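Side-chain contacts in UL18 protein (Human herpesvirus 5, PDB 3D2U), which probably shields infected cells from natural killer cells by acting as an MHC class I mimic that engages the host inhibitory receptor LILRB1: residues A[189-194]-A[270-275]; A[125-128]-A[133-136]. The protein carries 4 engineered substitutions. All coordinates share one frame; numbering follows the deposited sequence.

Contact 1: A[189-194]-A[270-275]. With NAG (2-acetamido-2-deoxy-beta-D-glucopyranose), chain R.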
loop_
_atom_site.group_PDB
_atom_site.type_symbol
_atom_site.label_atom_id
_atom_site.label_comp_id
_atom_site.label_asym_id
_atom_site.label_seq_id
_atom_site.Cartn_x
_atom_site.Cartn_y
_atom_site.Cartn_z
ATOM N N THR A 189 17.384 11.605 14.710
ATOM C CA THR A 189 16.266 12.288 15.323
ATOM C C THR A 189 15.282 11.259 15.890
ATOM O O THR A 189 14.643 10.509 15.146
ATOM C CB THR A 189 15.593 13.204 14.290
ATOM O OG1 THR A 189 16.593 14.060 13.718
ATOM C CG2 THR A 189 14.531 14.056 14.940
ATOM N N HIS A 190 15.193 11.221 17.220
ATOM C CA HIS A 190 14.311 10.298 17.923
ATOM C C HIS A 190 12.850 10.741 17.858
ATOM O O HIS A 190 12.552 11.928 17.784
ATOM C CB HIS A 190 14.785 10.131 19.371
ATOM C CG HIS A 190 16.195 9.631 19.480
ATOM N ND1 HIS A 190 16.667 8.579 18.723
ATOM C CD2 HIS A 190 17.238 10.046 20.239
ATOM C CE1 HIS A 190 17.940 8.371 19.009
ATOM N NE2 HIS A 190 18.311 9.247 19.925
ATOM N N PRO A 191 11.922 9.777 17.890
ATOM C CA PRO A 191 10.490 10.068 17.819
ATOM C C PRO A 191 9.850 10.621 19.079
ATOM O O PRO A 191 10.375 10.494 20.182
ATOM C CB PRO A 191 9.900 8.710 17.472
ATOM C CG PRO A 191 10.750 7.783 18.330
ATOM C CD PRO A 191 12.161 8.328 18.091
ATOM N N VAL A 192 8.702 11.247 18.878
ATOM C CA VAL A 192 7.865 11.726 19.954
ATOM C C VAL A 192 7.019 10.456 20.006
ATOM O O VAL A 192 6.590 9.979 18.962
ATOM C CB VAL A 192 7.017 12.953 19.486
ATOM C CG1 VAL A 192 5.810 13.154 20.395
ATOM C CG2 VAL A 192 7.872 14.218 19.465
ATOM N N VAL A 193 6.845 9.870 21.185
ATOM C CA VAL A 193 6.065 8.644 21.302
ATOM C C VAL A 193 4.805 8.888 22.129
ATOM O O VAL A 193 4.851 9.549 23.159
ATOM C CB VAL A 193 6.908 7.495 21.954
ATOM C CG1 VAL A 193 6.047 6.256 22.175
ATOM C CG2 VAL A 193 8.094 7.146 21.067
ATOM N N LYS A 194 3.677 8.369 21.662
ATOM C CA LYS A 194 2.416 8.539 22.369
ATOM C C LYS A 194 1.651 7.231 22.379
ATOM O O LYS A 194 1.653 6.501 21.385
ATOM C CB LYS A 194 1.582 9.632 21.703
ATOM C CG LYS A 194 0.234 9.833 22.345
ATOM C CD LYS A 194 -0.357 11.170 21.943
ATOM C CE LYS A 194 -1.649 11.438 22.693
ATOM N NZ LYS A 194 -1.860 12.897 22.805
ATOM N N GLY A 270 17.623 3.596 17.042
ATOM C CA GLY A 270 19.062 3.789 17.166
ATOM C C GLY A 270 19.523 3.273 18.521
ATOM O O GLY A 270 19.071 2.210 18.946
ATOM N N ASN A 271 20.426 3.987 19.198
ATOM C CA ASN A 271 20.878 3.555 20.537
ATOM C C ASN A 271 20.039 4.308 21.529
ATOM O O ASN A 271 20.572 5.044 22.360
ATOM C CB ASN A 271 22.300 3.977 20.868
ATOM C CG ASN A 271 23.290 3.541 19.870
ATOM O OD1 ASN A 271 23.469 2.351 19.604
ATOM N ND2 ASN A 271 23.976 4.513 19.310
ATOM N N TRP A 272 18.735 4.138 21.464
ATOM C CA TRP A 272 17.899 4.899 22.349
ATOM C C TRP A 272 16.596 4.137 22.485
ATOM O O TRP A 272 16.014 3.701 21.494
ATOM C CB TRP A 272 17.725 6.276 21.704
ATOM C CG TRP A 272 16.790 7.213 22.353
ATOM C CD1 TRP A 272 17.099 8.202 23.245
ATOM C CD2 TRP A 272 15.393 7.337 22.079
ATOM N NE1 TRP A 272 15.977 8.943 23.534
ATOM C CE2 TRP A 272 14.917 8.433 22.833
ATOM C CE3 TRP A 272 14.497 6.628 21.267
ATOM C CZ2 TRP A 272 13.576 8.835 22.797
ATOM C CZ3 TRP A 272 13.164 7.027 21.236
ATOM C CH2 TRP A 272 12.717 8.121 21.995
ATOM N N THR A 273 16.162 3.946 23.722
ATOM C CA THR A 273 14.930 3.223 23.985
ATOM C C THR A 273 14.086 4.013 24.961
ATOM O O THR A 273 14.577 4.408 26.014
ATOM C CB THR A 273 15.210 1.837 24.619
ATOM O OG1 THR A 273 15.959 1.034 23.699
ATOM C CG2 THR A 273 13.902 1.131 24.958
ATOM N N VAL A 274 12.830 4.263 24.607
ATOM C CA VAL A 274 11.932 4.961 25.508
ATOM C C VAL A 274 10.829 3.984 25.917
ATOM O O VAL A 274 10.451 3.101 25.146
ATOM C CB VAL A 274 11.298 6.234 24.855
ATOM C CG1 VAL A 274 10.332 5.852 23.732
ATOM C CG2 VAL A 274 10.567 7.034 25.911
ATOM N N GLU A 275 10.318 4.142 27.129
ATOM C CA GLU A 275 9.253 3.274 27.600
ATOM C C GLU A 275 8.200 4.102 28.322
ATOM O O GLU A 275 8.518 4.862 29.229
ATOM C CB GLU A 275 9.811 2.184 28.526
ATOM C CG GLU A 275 8.938 0.942 28.548
ATOM C CD GLU A 275 9.598 -0.260 29.205
ATOM O OE1 GLU A 275 10.740 -0.605 28.825
ATOM O OE2 GLU A 275 8.961 -0.877 30.087
HETATM C C1 NAG R . 25.403 3.891 17.541
HETATM C C2 NAG R . 25.991 3.151 16.321
HETATM C C3 NAG R . 26.757 1.831 16.616
HETATM C C4 NAG R . 27.317 1.730 18.042
HETATM C C5 NAG R . 26.293 2.258 19.017
HETATM C C6 NAG R . 26.704 2.098 20.468
HETATM C C7 NAG R . 23.790 3.573 15.402
HETATM C C8 NAG R . 22.480 2.819 15.199
HETATM N N2 NAG R . 24.916 2.864 15.381
HETATM O O1 NAG R . 25.407 5.261 17.301
HETATM O O3 NAG R . 27.839 1.726 15.701
HETATM O O4 NAG R . 27.638 0.382 18.359
HETATM O O5 NAG R . 26.127 3.653 18.756
HETATM O O6 NAG R . 26.785 0.726 20.822
HETATM O O7 NAG R . 23.773 4.791 15.586
#
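The backbones carrying His190 and Trp272 run in the same direction, with CA atoms 7.8 Å apart at this pair and 8.1 Å at Val193 and Val274, so that the gap is bridged mainly by side chains. The main bridge is an offset stack: the His190 ring lies over the five-membered ring of Trp272, the two planes only 4° from parallel. Each residue also lends a methylene to the other's ring, His190 CB standing 3.7 Å above the centroid of the Trp272 six-membered ring, and Trp272 CB over the imidazole face. With CG of Trp272 anti to its amide nitrogen (chi1 174°), the indole reaches across to the 189-194 segment, where Pro191 CD lies 3.5 Å from Trp272 CZ3. Further on, Val193 CG2 meets Val274 CG1 at 3.7 Å. His190 ND1 and His269 ND1 share a hydrogen bond, which anchors the imidazole at its edge; the two rings stand nearly perpendicular. Pro191, Val193 and Val274 all rest on Val267. The arrangement belongs to a C1-set immunoglobulin sandwich, where the first strand of one sheet faces the last strand of the other; here the His190-Trp272 stack lies just before the two strands and the Val193-Val274 contact between them.

Contact 2: A[125-128]-A[133-136]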
loop_
_atom_site.group_PDB
_atom_site.type_symbol
_atom_site.label_atom_id
_atom_site.label_comp_id
_atom_site.label_asym_id
_atom_site.label_seq_id
_atom_site.Cartn_x
_atom_site.Cartn_y
_atom_site.Cartn_z
ATOM N N MET A 125 15.528 -4.398 -18.018
ATOM C CA MET A 125 16.943 -4.761 -17.882
ATOM C C MET A 125 17.550 -4.224 -16.579
ATOM O O MET A 125 17.126 -3.194 -16.054
ATOM C CB MET A 125 17.754 -4.265 -19.082
ATOM C CG MET A 125 17.562 -2.806 -19.397
ATOM S SD MET A 125 18.633 -2.287 -20.723
ATOM C CE MET A 125 17.467 -1.555 -21.842
ATOM N N GLU A 126 18.548 -4.942 -16.071
ATOM C CA GLU A 126 19.210 -4.594 -14.822
ATOM C C GLU A 126 20.720 -4.783 -14.890
ATOM O O GLU A 126 21.234 -5.459 -15.783
ATOM C CB GLU A 126 18.637 -5.450 -13.685
ATOM C CG GLU A 126 17.116 -5.405 -13.587
ATOM C CD GLU A 126 16.572 -6.205 -12.419
ATOM O OE1 GLU A 126 16.267 -5.595 -11.371
ATOM O OE2 GLU A 126 16.448 -7.444 -12.548
ATOM N N LEU A 127 21.415 -4.168 -13.937
ATOM C CA LEU A 127 22.868 -4.244 -13.827
ATOM C C LEU A 127 23.182 -4.314 -12.334
ATOM O O LEU A 127 22.919 -3.366 -11.595
ATOM C CB LEU A 127 23.524 -3.007 -14.451
ATOM C CG LEU A 127 25.056 -2.988 -14.421
ATOM C CD1 LEU A 127 25.585 -4.156 -15.238
ATOM C CD2 LEU A 127 25.585 -1.676 -14.978
ATOM N N LYS A 128 23.730 -5.447 -11.901
ATOM C CA LYS A 128 24.049 -5.655 -10.507
ATOM C C LYS A 128 25.480 -6.079 -10.299
ATOM O O LYS A 128 26.311 -6.003 -11.192
ATOM C CB LYS A 128 23.176 -6.735 -9.892
ATOM C CG LYS A 128 21.683 -6.522 -10.045
ATOM C CD LYS A 128 20.935 -7.787 -9.705
ATOM C CE LYS A 128 19.444 -7.583 -9.893
ATOM N NZ LYS A 128 18.791 -7.077 -8.654
ATOM N N LEU A 133 27.668 -7.190 -16.395
ATOM C CA LEU A 133 26.696 -7.966 -17.190
ATOM C C LEU A 133 25.196 -7.617 -17.033
ATOM O O LEU A 133 24.596 -7.913 -15.997
ATOM C CB LEU A 133 26.909 -9.480 -16.900
ATOM C CG LEU A 133 25.971 -10.419 -16.100
ATOM C CD1 LEU A 133 25.441 -11.513 -17.027
ATOM C CD2 LEU A 133 26.710 -11.097 -14.934
ATOM N N TRP A 134 24.579 -7.016 -18.057
ATOM C CA TRP A 134 23.142 -6.682 -17.978
ATOM C C TRP A 134 22.259 -7.918 -18.130
ATOM O O TRP A 134 22.537 -8.790 -18.943
ATOM C CB TRP A 134 22.702 -5.687 -19.070
ATOM C CG TRP A 134 23.206 -4.280 -18.932
ATOM C CD1 TRP A 134 24.394 -3.796 -19.389
ATOM C CD2 TRP A 134 22.533 -3.169 -18.310
ATOM N NE1 TRP A 134 24.508 -2.460 -19.098
ATOM C CE2 TRP A 134 23.387 -2.049 -18.436
ATOM C CE3 TRP A 134 21.300 -3.015 -17.661
ATOM C CZ2 TRP A 134 23.046 -0.785 -17.930
ATOM C CZ3 TRP A 134 20.963 -1.752 -17.158
ATOM C CH2 TRP A 134 21.837 -0.656 -17.297
ATOM N N THR A 135 21.199 -7.990 -17.339
ATOM C CA THR A 135 20.257 -9.088 -17.436
ATOM C C THR A 135 18.989 -8.493 -18.046
ATOM O O THR A 135 18.893 -7.267 -18.187
ATOM C CB THR A 135 19.967 -9.714 -16.064
ATOM O OG1 THR A 135 19.612 -8.695 -15.125
ATOM C CG2 THR A 135 21.200 -10.464 -15.559
ATOM N N GLY A 136 18.034 -9.344 -18.417
ATOM C CA GLY A 136 16.818 -8.860 -19.056
ATOM C C GLY A 136 15.511 -9.134 -18.342
ATOM O O GLY A 136 15.504 -9.393 -17.140
HETATM O O HOH W 1 17.139 -8.084 -15.349
#
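Glu126 and Thr135 pair in a single antiparallel bridge of the hydrogen-bonded type. Thr135 N donates to Glu126 O at 3.0 Å, and Glu126 N returns a bond to Thr135 O at 3.2 Å. Glu126 O is further approached by Trp134 CA, a C-H...O contact, and by Trp134 CE3 at 3.1 Å.

Trp134 is held between two side chains of the strand. Leu127 sets its CB over one face, 3.8 Å from the centroid of the six-membered ring and almost on the normal. From the opposite side Met125 brings its sulfur obliquely, SD 4.6 Å from the same centroid, in a Met-aromatic contact. Its chi1 of 52° keeps CG and SD near CE3 before a bend at chi3 carries the methyl end away.

On the face of the strand that carries Glu126, a water joins three groups: it accepts from Thr135 OG1 at 2.6 Å and donates to Glu126 OE2 and to Gly136 O. Tyr114 OH holds the second carboxylate oxygen, OE1, which Lys128 NZ approaches at a long 4.0 Å.

Farther out, Trp134 NE1 is hydrogen-bonded to Thr163 OG1, while Ile155 and Ile158 pack on both Met125 and Trp134. Met125 and Trp134 also touch an apolar side chain of the bound peptide, placing the contact at the margin of a class I-like groove. The case illustrates how a few polar links can fasten a loop to a strand end while an indole does the packing. The chemistry is therefore two-sided: the water and Tyr114 fix the carboxylate of Glu126, with Lys128 probably adding a weak electrostatic pull, whereas the indole, polar only at its anchored NE1, offers the peptide an apolar wall.

Read from the N terminus, the two contacts stand in series: contact 2 has closed before contact 1 opens, so they neither nest nor cross. Contact 2 closes a short loop of four residues just after strand 122-127, fastening the outermost strand of the antiparallel platform sheet to the segment that leads towards helix 148-156. The chain then builds helices 148-156, 161-171 and 173-184 before entering the immunoglobulin domain. There contact 1 closes a far longer excursion of 75 residues, all strand and loop, joining the two sheets of the sandwich. Their centres are about 40 Å apart, on opposite sides of the chain's centre, and each lies within its own domain.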